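Local coordinates for protein aerobactin synthase IucC (Klebsiella pneumoniae, PDB 6CN7) that probably catalyses the ATP-dependent joining of a second N-acetyl-N-hydroxylysine to citryl-acetyl-hydroxylysine, the last step in making the siderophore aerobactin, at residues 54-58 against 505-509; 407-412 against 515-520; 491-495 against 508-512; 536-542 against 567-573. The protein carries 5 engineered substitutions. All coordinates share one frame; numbering follows the deposited sequence.

Contact 1: residues 54-58 against 505-509; sequences RGIWG and ERRFY
G55 opens a type I beta turn, G55 to G58, that links strands 46-54 and 60-62 of the N-terminal antiparallel sheet and meets the first turn of helix 505-521. The CA of G55 lies 3.3 Å from OE1 of E505. Next along the turn, the backbone N of I56 donates to the same E505 OE1 at 2.6 Å, reaching it on the syn side and 26° out of the carboxylate plane. The extended glutamate chain slides past I56 in the opposite direction, and its other oxygen, OE2, is hydrogen-bonded to S495, so one buried carboxylate ties the turn to helix 475-499 as well. I56 also offers CG2 to CE2 of Y509 at 3.7 Å, an oblique approach to the ring. W57 follows, its indole crossing the tyrosine at about a right angle; with CG anti to the carbonyl carbon (chi1 -71°), NE1 faces the phenol and donates to Y509 OH at 2.7 Å, nearly straight at 165° and close to the indole plane. The turn closes at G58, whose N bonds back to G55 O at 3.0 Å and whose O accepts from R54 NH1 at 2.6 Å.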
loop_
_atom_site.group_PDB
_atom_site.type_symbol
_atom_site.label_atom_id
_atom_site.label_comp_id
_atom_site.label_asym_id
_atom_site.label_seq_id
_atom_site.Cartn_x
_atom_site.Cartn_y
_atom_site.Cartn_z
ATOM N N ARG A 54 16.848 -29.960 28.500
ATOM C CA ARG A 54 17.803 -28.893 28.228
ATOM C C ARG A 54 18.999 -29.475 27.482
ATOM O O ARG A 54 19.663 -30.391 27.981
ATOM C CB ARG A 54 18.246 -28.208 29.522
ATOM C CG ARG A 54 18.958 -26.883 29.284
ATOM C CD ARG A 54 19.408 -26.212 30.574
ATOM N NE ARG A 54 18.301 -25.643 31.344
ATOM C CZ ARG A 54 17.700 -24.491 31.063
ATOM N NH1 ARG A 54 18.076 -23.773 30.013
ATOM N NH2 ARG A 54 16.711 -24.058 31.831
ATOM N N GLY A 55 19.266 -28.945 26.289
ATOM C CA GLY A 55 20.332 -29.445 25.450
ATOM C C GLY A 55 21.698 -28.929 25.862
ATOM O O GLY A 55 21.863 -28.205 26.844
ATOM N N ILE A 56 22.700 -29.307 25.064
ATOM C CA ILE A 56 24.088 -29.024 25.414
ATOM C C ILE A 56 24.411 -27.537 25.347
ATOM O O ILE A 56 25.400 -27.096 25.943
ATOM C CB ILE A 56 25.043 -29.821 24.505
ATOM C CG1 ILE A 56 26.475 -29.732 25.036
ATOM C CG2 ILE A 56 24.975 -29.312 23.064
ATOM C CD1 ILE A 56 27.428 -30.721 24.397
ATOM N N TRP A 57 23.614 -26.746 24.631
ATOM C CA TRP A 57 23.840 -25.308 24.573
ATOM C C TRP A 57 23.228 -24.561 25.749
ATOM O O TRP A 57 23.490 -23.364 25.901
ATOM C CB TRP A 57 23.276 -24.743 23.268
ATOM C CG TRP A 57 24.065 -25.149 22.067
ATOM C CD1 TRP A 57 23.796 -26.179 21.219
ATOM C CD2 TRP A 57 25.264 -24.536 21.587
ATOM N NE1 TRP A 57 24.751 -26.245 20.235
ATOM C CE2 TRP A 57 25.665 -25.244 20.439
ATOM C CE3 TRP A 57 26.039 -23.454 22.017
ATOM C CZ2 TRP A 57 26.806 -24.907 19.713
ATOM C CZ3 TRP A 57 27.170 -23.122 21.299
ATOM C CH2 TRP A 57 27.543 -23.844 20.158
ATOM N N GLY A 58 22.443 -25.232 26.586
ATOM C CA GLY A 58 21.660 -24.558 27.597
ATOM C C GLY A 58 20.285 -24.140 27.131
ATOM O O GLY A 58 19.585 -23.435 27.866
ATOM N N GLU A 505 24.172 -35.372 21.480
ATOM C CA GLU A 505 24.821 -34.089 21.230
ATOM C C GLU A 505 26.301 -34.149 21.574
ATOM O O GLU A 505 27.140 -33.604 20.849
ATOM C CB GLU A 505 24.134 -32.983 22.031
ATOM C CG GLU A 505 22.780 -32.570 21.482
ATOM C CD GLU A 505 22.250 -31.307 22.132
ATOM O OE1 GLU A 505 22.224 -31.241 23.380
ATOM O OE2 GLU A 505 21.873 -30.371 21.394
ATOM N N ARG A 506 26.645 -34.812 22.679
ATOM C CA ARG A 506 28.049 -34.928 23.057
ATOM C C ARG A 506 28.864 -35.552 21.932
ATOM O O ARG A 506 29.972 -35.097 21.628
ATOM C CB ARG A 506 28.178 -35.748 24.339
ATOM C CG ARG A 506 29.606 -35.891 24.829
ATOM C CD ARG A 506 29.681 -36.648 26.139
ATOM N NE ARG A 506 31.062 -36.776 26.590
ATOM C CZ ARG A 506 31.743 -35.807 27.192
ATOM N NH1 ARG A 506 31.173 -34.629 27.421
ATOM N NH2 ARG A 506 32.998 -36.013 27.564
ATOM N N ARG A 507 28.326 -36.595 21.298
ATOM C CA ARG A 507 29.012 -37.207 20.167
ATOM C C ARG A 507 28.985 -36.289 18.950
ATOM O O ARG A 507 29.994 -36.146 18.250
ATOM C CB ARG A 507 28.369 -38.556 19.843
ATOM C CG ARG A 507 29.040 -39.319 18.717
ATOM C CD ARG A 507 30.480 -39.661 19.062
ATOM N NE ARG A 507 31.110 -40.469 18.026
ATOM C CZ ARG A 507 32.423 -40.637 17.903
ATOM N NH1 ARG A 507 33.257 -40.046 18.751
ATOM N NH2 ARG A 507 32.904 -41.390 16.925
ATOM N N PHE A 508 27.836 -35.665 18.686
ATOM C CA PHE A 508 27.709 -34.726 17.575
ATOM C C PHE A 508 28.878 -33.746 17.544
ATOM O O PHE A 508 29.531 -33.569 16.509
ATOM C CB PHE A 508 26.375 -33.984 17.700
ATOM C CG PHE A 508 26.090 -33.017 16.579
ATOM C CD1 PHE A 508 26.642 -31.745 16.580
ATOM C CD2 PHE A 508 25.244 -33.370 15.540
ATOM C CE1 PHE A 508 26.370 -30.853 15.558
ATOM C CE2 PHE A 508 24.965 -32.480 14.518
ATOM C CZ PHE A 508 25.527 -31.220 14.528
ATOM N N TYR A 509 29.161 -33.104 18.678
ATOM C CA TYR A 509 30.195 -32.082 18.715
ATOM C C TYR A 509 31.589 -32.662 18.923
ATOM O O TYR A 509 32.577 -31.954 18.701
ATOM C CB TYR A 509 29.849 -31.062 19.797
ATOM C CG TYR A 509 28.573 -30.318 19.467
ATOM C CD1 TYR A 509 28.589 -29.220 18.620
ATOM C CD2 TYR A 509 27.351 -30.736 19.973
ATOM C CE1 TYR A 509 27.423 -28.547 18.301
ATOM C CE2 TYR A 509 26.182 -30.073 19.659
ATOM C CZ TYR A 509 26.224 -28.980 18.823
ATOM O OH TYR A 509 25.061 -28.316 18.507
#

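Contact 2: residues 407-412 against 515-520; sequences VVPLYH and VLSDYM
Y411, H412 and Y519 all carry CG anti to the backbone N (chi1 155° for Y519), which sends the three rings into the gap between helices 395-417 and 505-521. This is a helix-helix crossing in the FhuF-like region of the synthetase: the short segments run at 51° to each other, with axes 10.7 Å apart. Y519 is the central side chain. Its CD1 lies 3.7 Å from V408 CG1, an oblique approach, while on the other flank its CE2 comes 3.6 Å from CD2 of Y411. V408 is forked, and its second methyl, CG2, packs at 3.6 Å on V515 CG1. Toward the N-terminal end of both segments the packing is mostly aliphatic, and L516 CD2 touches both V407 CG1, at 3.9 Å, and the Y411 ring. The Y411 hydroxyl is hydrogen-bonded to F533 O, beyond the two segments, and M520 SD lies at the edge of the Y411 ring. H412 is held from two sides, since its NE2 bonds to D311, next to helix 312-317. The imidazole and phenol meet rim to rim with planes at 83°, and H412 ND1 shares a hydrogen bond of 2.9 Å with Y519 OH, which lies at the edge of the imidazole.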
loop_
_atom_site.group_PDB
_atom_site.type_symbol
_atom_site.label_atom_id
_atom_site.label_comp_id
_atom_site.label_asym_id
_atom_site.label_seq_id
_atom_site.Cartn_x
_atom_site.Cartn_y
_atom_site.Cartn_z
ATOM N N VAL A 407 32.162 -26.366 7.511
ATOM C CA VAL A 407 32.865 -25.611 8.543
ATOM C C VAL A 407 34.322 -25.389 8.162
ATOM O O VAL A 407 34.862 -24.293 8.361
ATOM C CB VAL A 407 32.734 -26.329 9.900
ATOM C CG1 VAL A 407 33.434 -25.537 10.997
ATOM C CG2 VAL A 407 31.263 -26.539 10.248
ATOM N N VAL A 408 34.981 -26.410 7.614
ATOM C CA VAL A 408 36.397 -26.283 7.270
ATOM C C VAL A 408 36.641 -25.103 6.335
ATOM O O VAL A 408 37.498 -24.262 6.648
ATOM C CB VAL A 408 36.926 -27.605 6.704
ATOM C CG1 VAL A 408 38.378 -27.457 6.254
ATOM C CG2 VAL A 408 36.801 -28.714 7.742
ATOM N N PRO A 409 35.948 -24.975 5.197
ATOM C CA PRO A 409 36.217 -23.818 4.322
ATOM C C PRO A 409 36.039 -22.485 5.026
ATOM O O PRO A 409 36.864 -21.578 4.856
ATOM C CB PRO A 409 35.206 -23.992 3.178
ATOM C CG PRO A 409 34.755 -25.397 3.255
ATOM C CD PRO A 409 34.865 -25.822 4.674
ATOM N N LEU A 410 34.978 -22.340 5.820
ATOM C CA LEU A 410 34.715 -21.065 6.480
ATOM C C LEU A 410 35.769 -20.761 7.535
ATOM O O LEU A 410 36.222 -19.616 7.655
ATOM C CB LEU A 410 33.320 -21.081 7.104
ATOM C CG LEU A 410 32.155 -21.189 6.116
ATOM C CD1 LEU A 410 30.846 -21.375 6.860
ATOM C CD2 LEU A 410 32.087 -19.961 5.220
ATOM N N TYR A 411 36.176 -21.767 8.311
ATOM C CA TYR A 411 37.188 -21.538 9.335
ATOM C C TYR A 411 38.555 -21.296 8.711
ATOM O O TYR A 411 39.329 -20.465 9.201
ATOM C CB TYR A 411 37.232 -22.726 10.293
ATOM C CG TYR A 411 38.092 -22.507 11.514
ATOM C CD1 TYR A 411 37.846 -21.448 12.378
ATOM C CD2 TYR A 411 39.136 -23.368 11.817
ATOM C CE1 TYR A 411 38.625 -21.244 13.501
ATOM C CE2 TYR A 411 39.920 -23.174 12.938
ATOM C CZ TYR A 411 39.657 -22.111 13.776
ATOM O OH TYR A 411 40.437 -21.913 14.893
ATOM N N HIS A 412 38.867 -22.011 7.628
ATOM C CA HIS A 412 40.133 -21.801 6.933
ATOM C C HIS A 412 40.190 -20.410 6.314
ATOM O O HIS A 412 41.201 -19.707 6.431
ATOM C CB HIS A 412 40.322 -22.878 5.863
ATOM C CG HIS A 412 41.552 -22.697 5.029
ATOM N ND1 HIS A 412 42.825 -22.848 5.534
ATOM C CD2 HIS A 412 41.703 -22.384 3.720
ATOM C CE1 HIS A 412 43.706 -22.634 4.575
ATOM N NE2 HIS A 412 43.052 -22.349 3.465
ATOM N N VAL A 515 36.946 -33.061 13.234
ATOM C CA VAL A 515 37.152 -32.474 11.913
ATOM C C VAL A 515 37.985 -31.204 12.024
ATOM O O VAL A 515 38.844 -30.931 11.178
ATOM C CB VAL A 515 35.796 -32.210 11.230
ATOM C CG1 VAL A 515 35.974 -31.384 9.958
ATOM C CG2 VAL A 515 35.109 -33.523 10.904
ATOM N N LEU A 516 37.749 -30.410 13.070
ATOM C CA LEU A 516 38.531 -29.194 13.271
ATOM C C LEU A 516 39.930 -29.499 13.791
ATOM O O LEU A 516 40.883 -28.795 13.441
ATOM C CB LEU A 516 37.809 -28.251 14.236
ATOM C CG LEU A 516 36.504 -27.628 13.736
ATOM C CD1 LEU A 516 35.741 -26.993 14.890
ATOM C CD2 LEU A 516 36.775 -26.594 12.647
ATOM N N SER A 517 40.076 -30.533 14.624
ATOM C CA SER A 517 41.400 -30.925 15.097
ATOM C C SER A 517 42.242 -31.481 13.957
ATOM O O SER A 517 43.386 -31.057 13.752
ATOM C CB SER A 517 41.275 -31.953 16.220
ATOM O OG SER A 517 40.810 -31.355 17.414
ATOM N N ASP A 518 41.697 -32.442 13.208
ATOM C CA ASP A 518 42.405 -32.967 12.046
ATOM C C ASP A 518 42.811 -31.837 11.112
ATOM O O ASP A 518 43.956 -31.773 10.651
ATOM C CB ASP A 518 41.531 -33.984 11.310
ATOM C CG ASP A 518 41.283 -35.242 12.120
ATOM O OD1 ASP A 518 41.881 -35.373 13.211
ATOM O OD2 ASP A 518 40.488 -36.096 11.666
ATOM N N TYR A 519 41.883 -30.922 10.834
ATOM C CA TYR A 519 42.178 -29.827 9.916
ATOM C C TYR A 519 43.348 -28.983 10.409
ATOM O O TYR A 519 44.224 -28.603 9.622
ATOM C CB TYR A 519 40.940 -28.956 9.726
ATOM C CG TYR A 519 41.287 -27.547 9.332
ATOM C CD1 TYR A 519 41.620 -27.235 8.021
ATOM C CD2 TYR A 519 41.302 -26.532 10.275
ATOM C CE1 TYR A 519 41.950 -25.950 7.660
ATOM C CE2 TYR A 519 41.628 -25.242 9.927
ATOM C CZ TYR A 519 41.952 -24.958 8.621
ATOM O OH TYR A 519 42.276 -23.672 8.284
ATOM N N MET A 520 43.376 -28.662 11.704
ATOM C CA MET A 520 44.449 -27.821 12.226
ATOM C C MET A 520 45.779 -28.568 12.243
ATOM O O MET A 520 46.832 -27.973 11.986
ATOM C CB MET A 520 44.085 -27.312 13.622
ATOM C CG MET A 520 42.960 -26.279 13.607
ATOM S SD MET A 520 42.639 -25.504 15.204
ATOM C CE MET A 520 41.906 -26.862 16.112
#

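Contact 3: residues 491-495 against 508-512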
loop_
_atom_site.group_PDB
_atom_site.type_symbol
_atom_site.label_atom_id
_atom_site.label_comp_id
_atom_site.label_asym_id
_atom_site.label_seq_id
_atom_site.Cartn_x
_atom_site.Cartn_y
_atom_site.Cartn_z
ATOM N N LEU A 491 23.756 -25.162 14.161
ATOM C CA LEU A 491 24.014 -26.472 14.752
ATOM C C LEU A 491 23.193 -26.695 16.015
ATOM O O LEU A 491 22.795 -27.831 16.299
ATOM C CB LEU A 491 25.503 -26.623 15.052
ATOM C CG LEU A 491 26.365 -27.150 13.901
ATOM C CD1 LEU A 491 26.089 -26.409 12.599
ATOM C CD2 LEU A 491 27.833 -27.045 14.270
ATOM N N ARG A 492 22.932 -25.635 16.784
ATOM C CA ARG A 492 22.097 -25.771 17.973
ATOM C C ARG A 492 20.755 -26.407 17.641
ATOM O O ARG A 492 20.192 -27.136 18.466
ATOM C CB ARG A 492 21.886 -24.401 18.624
ATOM C CG ARG A 492 20.853 -24.383 19.749
ATOM C CD ARG A 492 21.026 -23.170 20.662
ATOM N NE ARG A 492 20.768 -21.893 19.987
ATOM C CZ ARG A 492 19.636 -21.201 20.070
ATOM N NH1 ARG A 492 18.621 -21.644 20.801
ATOM N NH2 ARG A 492 19.513 -20.051 19.422
ATOM N N PHE A 493 20.236 -26.156 16.440
ATOM C CA PHE A 493 18.935 -26.668 16.032
ATOM C C PHE A 493 19.012 -27.981 15.264
ATOM O O PHE A 493 17.966 -28.575 14.986
ATOM C CB PHE A 493 18.215 -25.624 15.177
ATOM C CG PHE A 493 17.947 -24.337 15.899
ATOM C CD1 PHE A 493 16.856 -24.218 16.744
ATOM C CD2 PHE A 493 18.786 -23.249 15.739
ATOM C CE1 PHE A 493 16.605 -23.037 17.414
ATOM C CE2 PHE A 493 18.541 -22.063 16.409
ATOM C CZ PHE A 493 17.450 -21.958 17.246
ATOM N N VAL A 494 20.207 -28.450 14.917
ATOM C CA VAL A 494 20.368 -29.722 14.224
ATOM C C VAL A 494 20.710 -30.847 15.191
ATOM O O VAL A 494 20.180 -31.952 15.070
ATOM C CB VAL A 494 21.442 -29.600 13.121
ATOM C CG1 VAL A 494 21.603 -30.926 12.382
ATOM C CG2 VAL A 494 21.080 -28.492 12.147
ATOM N N SER A 495 21.591 -30.584 16.154
ATOM C CA SER A 495 22.042 -31.648 17.041
ATOM C C SER A 495 20.914 -32.288 17.848
ATOM O O SER A 495 21.011 -33.496 18.121
ATOM C CB SER A 495 23.141 -31.112 17.974
ATOM O OG SER A 495 22.651 -30.109 18.847
ATOM N N PHE A 508 27.836 -35.665 18.686
ATOM C CA PHE A 508 27.709 -34.726 17.575
ATOM C C PHE A 508 28.878 -33.746 17.544
ATOM O O PHE A 508 29.531 -33.569 16.509
ATOM C CB PHE A 508 26.375 -33.984 17.700
ATOM C CG PHE A 508 26.090 -33.017 16.579
ATOM C CD1 PHE A 508 26.642 -31.745 16.580
ATOM C CD2 PHE A 508 25.244 -33.370 15.540
ATOM C CE1 PHE A 508 26.370 -30.853 15.558
ATOM C CE2 PHE A 508 24.965 -32.480 14.518
ATOM C CZ PHE A 508 25.527 -31.220 14.528
ATOM N N TYR A 509 29.161 -33.104 18.678
ATOM C CA TYR A 509 30.195 -32.082 18.715
ATOM C C TYR A 509 31.589 -32.662 18.923
ATOM O O TYR A 509 32.577 -31.954 18.701
ATOM C CB TYR A 509 29.849 -31.062 19.797
ATOM C CG TYR A 509 28.573 -30.318 19.467
ATOM C CD1 TYR A 509 28.589 -29.220 18.620
ATOM C CD2 TYR A 509 27.351 -30.736 19.973
ATOM C CE1 TYR A 509 27.423 -28.547 18.301
ATOM C CE2 TYR A 509 26.182 -30.073 19.659
ATOM C CZ TYR A 509 26.224 -28.980 18.823
ATOM O OH TYR A 509 25.061 -28.316 18.507
ATOM N N GLN A 510 31.694 -33.930 19.331
ATOM C CA GLN A 510 32.973 -34.630 19.240
ATOM C C GLN A 510 33.413 -34.759 17.788
ATOM O O GLN A 510 34.588 -34.550 17.464
ATOM C CB GLN A 510 32.871 -36.017 19.878
ATOM C CG GLN A 510 32.982 -36.039 21.392
ATOM C CD GLN A 510 32.757 -37.426 21.962
ATOM O OE1 GLN A 510 32.304 -38.332 21.262
ATOM N NE2 GLN A 510 33.072 -37.600 23.240
ATOM N N LEU A 511 32.479 -35.103 16.897
ATOM C CA LEU A 511 32.806 -35.244 15.483
ATOM C C LEU A 511 33.219 -33.909 14.874
ATOM O O LEU A 511 34.142 -33.855 14.055
ATOM C CB LEU A 511 31.613 -35.828 14.726
ATOM C CG LEU A 511 31.455 -37.352 14.745
ATOM C CD1 LEU A 511 31.220 -37.873 16.143
ATOM C CD2 LEU A 511 30.308 -37.761 13.838
ATOM N N LEU A 512 32.544 -32.824 15.257
ATOM C CA LEU A 512 32.911 -31.508 14.746
ATOM C C LEU A 512 34.311 -31.119 15.203
ATOM O O LEU A 512 35.121 -30.623 14.413
ATOM C CB LEU A 512 31.886 -30.465 15.196
ATOM C CG LEU A 512 32.174 -29.017 14.791
ATOM C CD1 LEU A 512 32.290 -28.883 13.279
ATOM C CD2 LEU A 512 31.095 -28.087 15.332
#
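Two successive helices meet here, the C-terminal part of helix 475-499 lying against the start of helix 505-521, and S495 touches F508 and Y509 where the two segments come nearest. The CB of S495 sits over the face of the F508 ring, 3.7 Å from its centroid and only 10° off the normal, a CH-pi contact made with the methylene. The hydroxyl is turned elsewhere: chi1 of 65° places OG between the backbone N and the carbonyl carbon, where it accepts a hydrogen bond of 3.0 Å from Y509 OH. OG is also bonded to E505 OE2, so the buried serine has two polar partners on helix 505-521. The tyrosine oxygen in turn receives the indole N-H of W57, which extends this short polar chain to the turn at 55-58.

The two segments run at 128° to each other with axes 11.9 Å apart: the helices, joined by a short connection within the FhuF-like region, are steeply inclined rather than packed antiparallel. F508 has CG anti to its backbone N, which directs the ring back toward helix 475-499. There L491 CG reaches the ring at its edge, 4.1 Å from CE1, and V494 CG1 approaches CE2 obliquely. Helix 395-417 also packs on this ring, F403 meeting it edge-to-face. One turn earlier on helix 475-499 and one later on helix 505-521, L491 CD2 touches L512 CD2 at 3.6 Å, the side chains crossing at a slant. L491 O accepts from both S495 N and V494 N at 3.0 Å.

Contact 4: residues 536-542 against 567-573; sequences FKPQIIR and EDLQNPL
Strands 539-541 and 568-570 run antiparallel with their axes 4.5 Å apart and their directions at 144°. I540 and L569 form the hydrogen-bonded pair: I540 N donates to L569 O at 2.8 Å, and L569 N returns a bond to I540 O at 3.1 Å. Q539 with Q570 and I541 with D568 are the flanking non-hydrogen-bonded pairs. Past one end the ladder goes on through N571 N to P538 O at 3.2 Å, and past the other through a weak bond from R542 N to E567 O.

The pair makes a two-stranded antiparallel sheet near the C-terminus, and it leads directly into helix 572-575, whose N-cap is N571. That asparagine works at both ends of its amide. OD1 caps the helix by accepting from L573 N, while ND2 donates to K537 O at 3.1 Å, in the carbonyl plane, and also to L535 O. Two bonds on one amide nitrogen and one on its oxygen should fix the rotation of the group. I540 CD1 comes across this asparagine, 3.7 Å from OD1, and the same methyl reaches the ring of P572.

Beyond the cap, L573 holds CD2 over one face of the F536 ring, offset toward the rim, with L573 CB at 4.0 Å from F536 CD2. At the far end the extended R542 side chain lies beside E567, pointing the same way, and L569 CB covers one face of its guanidinium. E567 OE2 lies well out of the guanidinium plane; the salt bridge, at most one of charge, is doubtful because R542 NH1 is too close to a neighbouring atom in the model.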
loop_
_atom_site.group_PDB
_atom_site.type_symbol
_atom_site.label_atom_id
_atom_site.label_comp_id
_atom_site.label_asym_id
_atom_site.label_seq_id
_atom_site.Cartn_x
_atom_site.Cartn_y
_atom_site.Cartn_z
ATOM N N PHE A 536 37.967 -23.517 20.879
ATOM C CA PHE A 536 37.986 -24.474 21.978
ATOM C C PHE A 536 38.235 -23.809 23.328
ATOM O O PHE A 536 38.628 -24.486 24.283
ATOM C CB PHE A 536 39.036 -25.553 21.713
ATOM C CG PHE A 536 38.737 -26.395 20.506
ATOM C CD1 PHE A 536 39.174 -26.009 19.249
ATOM C CD2 PHE A 536 38.007 -27.566 20.626
ATOM C CE1 PHE A 536 38.895 -26.780 18.139
ATOM C CE2 PHE A 536 37.726 -28.338 19.520
ATOM C CZ PHE A 536 38.170 -27.946 18.274
ATOM N N LYS A 537 38.020 -22.499 23.432
ATOM C CA LYS A 537 38.033 -21.861 24.736
ATOM C C LYS A 537 36.870 -22.401 25.570
ATOM O O LYS A 537 35.794 -22.684 25.034
ATOM C CB LYS A 537 37.927 -20.342 24.600
ATOM C CG LYS A 537 39.189 -19.659 24.070
ATOM C CD LYS A 537 39.024 -18.139 24.046
ATOM C CE LYS A 537 40.306 -17.415 23.642
ATOM N NZ LYS A 537 40.454 -17.266 22.166
ATOM N N PRO A 538 37.054 -22.561 26.882
ATOM C CA PRO A 538 36.001 -23.198 27.692
ATOM C C PRO A 538 34.686 -22.445 27.700
ATOM O O PRO A 538 33.644 -23.058 27.968
ATOM C CB PRO A 538 36.620 -23.261 29.097
ATOM C CG PRO A 538 37.707 -22.257 29.095
ATOM C CD PRO A 538 38.225 -22.193 27.695
ATOM N N GLN A 539 34.688 -21.146 27.419
ATOM C CA GLN A 539 33.473 -20.349 27.415
ATOM C C GLN A 539 33.278 -19.679 26.061
ATOM O O GLN A 539 34.217 -19.526 25.275
ATOM C CB GLN A 539 33.500 -19.278 28.516
ATOM C CG GLN A 539 33.432 -19.827 29.937
ATOM C CD GLN A 539 34.799 -20.030 30.566
ATOM O OE1 GLN A 539 35.824 -19.668 29.988
ATOM N NE2 GLN A 539 34.817 -20.607 31.763
ATOM N N ILE A 540 32.034 -19.288 25.800
ATOM C CA ILE A 540 31.678 -18.464 24.651
ATOM C C ILE A 540 31.117 -17.153 25.182
ATOM O O ILE A 540 30.301 -17.153 26.111
ATOM C CB ILE A 540 30.661 -19.171 23.735
ATOM C CG1 ILE A 540 31.298 -20.404 23.088
ATOM C CG2 ILE A 540 30.146 -18.214 22.655
ATOM C CD1 ILE A 540 30.314 -21.295 22.353
ATOM N N ILE A 541 31.560 -16.042 24.601
ATOM C CA ILE A 541 31.083 -14.726 25.008
ATOM C C ILE A 541 29.679 -14.513 24.463
ATOM O O ILE A 541 29.359 -14.920 23.339
ATOM C CB ILE A 541 32.053 -13.631 24.525
ATOM C CG1 ILE A 541 33.432 -13.834 25.165
ATOM C CG2 ILE A 541 31.504 -12.241 24.850
ATOM C CD1 ILE A 541 34.517 -12.921 24.619
ATOM N N ARG A 542 28.830 -13.878 25.263
ATOM C CA ARG A 542 27.437 -13.662 24.901
ATOM C C ARG A 542 27.245 -12.319 24.204
ATOM O O ARG A 542 28.068 -11.406 24.313
ATOM C CB ARG A 542 26.544 -13.713 26.139
ATOM C CG ARG A 542 25.998 -15.085 26.497
ATOM C CD ARG A 542 25.044 -14.943 27.665
ATOM N NE ARG A 542 24.393 -16.193 28.063
ATOM C CZ ARG A 542 24.869 -17.045 28.966
ATOM N NH1 ARG A 542 26.021 -16.811 29.583
ATOM N NH2 ARG A 542 24.189 -18.145 29.258
ATOM N N GLU A 567 29.016 -11.906 30.821
ATOM C CA GLU A 567 28.215 -13.120 30.884
ATOM C C GLU A 567 28.637 -14.053 29.761
ATOM O O GLU A 567 28.782 -13.621 28.612
ATOM C CB GLU A 567 26.718 -12.784 30.787
ATOM C CG GLU A 567 25.776 -13.934 31.121
ATOM C CD GLU A 567 26.056 -14.561 32.469
ATOM O OE1 GLU A 567 26.526 -13.843 33.378
ATOM O OE2 GLU A 567 25.816 -15.781 32.615
ATOM N N ASP A 568 28.837 -15.327 30.094
ATOM C CA ASP A 568 29.341 -16.303 29.141
ATOM C C ASP A 568 28.711 -17.659 29.427
ATOM O O ASP A 568 28.278 -17.940 30.547
ATOM C CB ASP A 568 30.872 -16.399 29.199
ATOM C CG ASP A 568 31.386 -16.682 30.598
ATOM O OD1 ASP A 568 30.559 -16.802 31.526
ATOM O OD2 ASP A 568 32.619 -16.782 30.770
ATOM N N LEU A 569 28.664 -18.497 28.395
ATOM C CA LEU A 569 28.103 -19.836 28.486
ATOM C C LEU A 569 29.144 -20.855 28.040
ATOM O O LEU A 569 30.200 -20.507 27.504
ATOM C CB LEU A 569 26.824 -19.957 27.646
ATOM C CG LEU A 569 26.935 -19.725 26.137
ATOM C CD1 LEU A 569 27.258 -21.018 25.403
ATOM C CD2 LEU A 569 25.650 -19.112 25.600
ATOM N N GLN A 570 28.832 -22.128 28.266
ATOM C CA GLN A 570 29.798 -23.196 28.047
ATOM C C GLN A 570 29.893 -23.559 26.571
ATOM O O GLN A 570 28.890 -23.591 25.854
ATOM C CB GLN A 570 29.421 -24.432 28.863
ATOM C CG GLN A 570 29.737 -24.301 30.341
ATOM C CD GLN A 570 29.405 -25.553 31.126
ATOM O OE1 GLN A 570 28.728 -26.453 30.627
ATOM N NE2 GLN A 570 29.884 -25.618 32.361
ATOM N N ASN A 571 31.116 -23.839 26.127
ATOM C CA ASN A 571 31.378 -24.160 24.732
ATOM C C ASN A 571 31.248 -25.662 24.518
ATOM O O ASN A 571 32.037 -26.424 25.092
ATOM C CB ASN A 571 32.771 -23.697 24.338
ATOM C CG ASN A 571 33.084 -23.955 22.877
ATOM O OD1 ASN A 571 32.244 -24.445 22.126
ATOM N ND2 ASN A 571 34.296 -23.612 22.467
ATOM N N PRO A 572 30.289 -26.134 23.716
ATOM C CA PRO A 572 30.176 -27.586 23.495
ATOM C C PRO A 572 31.433 -28.226 22.925
ATOM O O PRO A 572 31.696 -29.400 23.213
ATOM C CB PRO A 572 28.996 -27.696 22.520
ATOM C CG PRO A 572 28.175 -26.490 22.799
ATOM C CD PRO A 572 29.150 -25.402 23.134
ATOM N N LEU A 573 32.218 -27.503 22.121
ATOM C CA LEU A 573 33.445 -28.085 21.583
ATOM C C LEU A 573 34.445 -28.393 22.690
ATOM O O LEU A 573 35.207 -29.361 22.585
ATOM C CB LEU A 573 34.072 -27.147 20.550
ATOM C CG LEU A 573 33.513 -27.238 19.128
ATOM C CD1 LEU A 573 32.036 -26.884 19.090
ATOM C CD2 LEU A 573 34.300 -26.335 18.193
#

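Overall arrangement
Contacts 1, 2 and 3 all use helix 505-521, which meets the 55-58 turn and helix 475-499 near its start and helix 395-417 further along. Contacts 1 and 3 share F508 and Y509, with centres about 7 Å apart, whereas the centres of contacts 1 and 2 are about 20 Å apart. The segments of contacts 1 and 2 alternate along the chain (54-58, 407-412, 505-509, 515-520); contact 3 falls between those of contact 2, and contact 4 comes last. Its P572 and L573 return to the same helix, packing on Y509, L512 and L516, while F536 meets M520. Helix 505-521 thus joins the N-terminal sheet, two helices and the small two-stranded C-terminal sheet into one continuous packing unit.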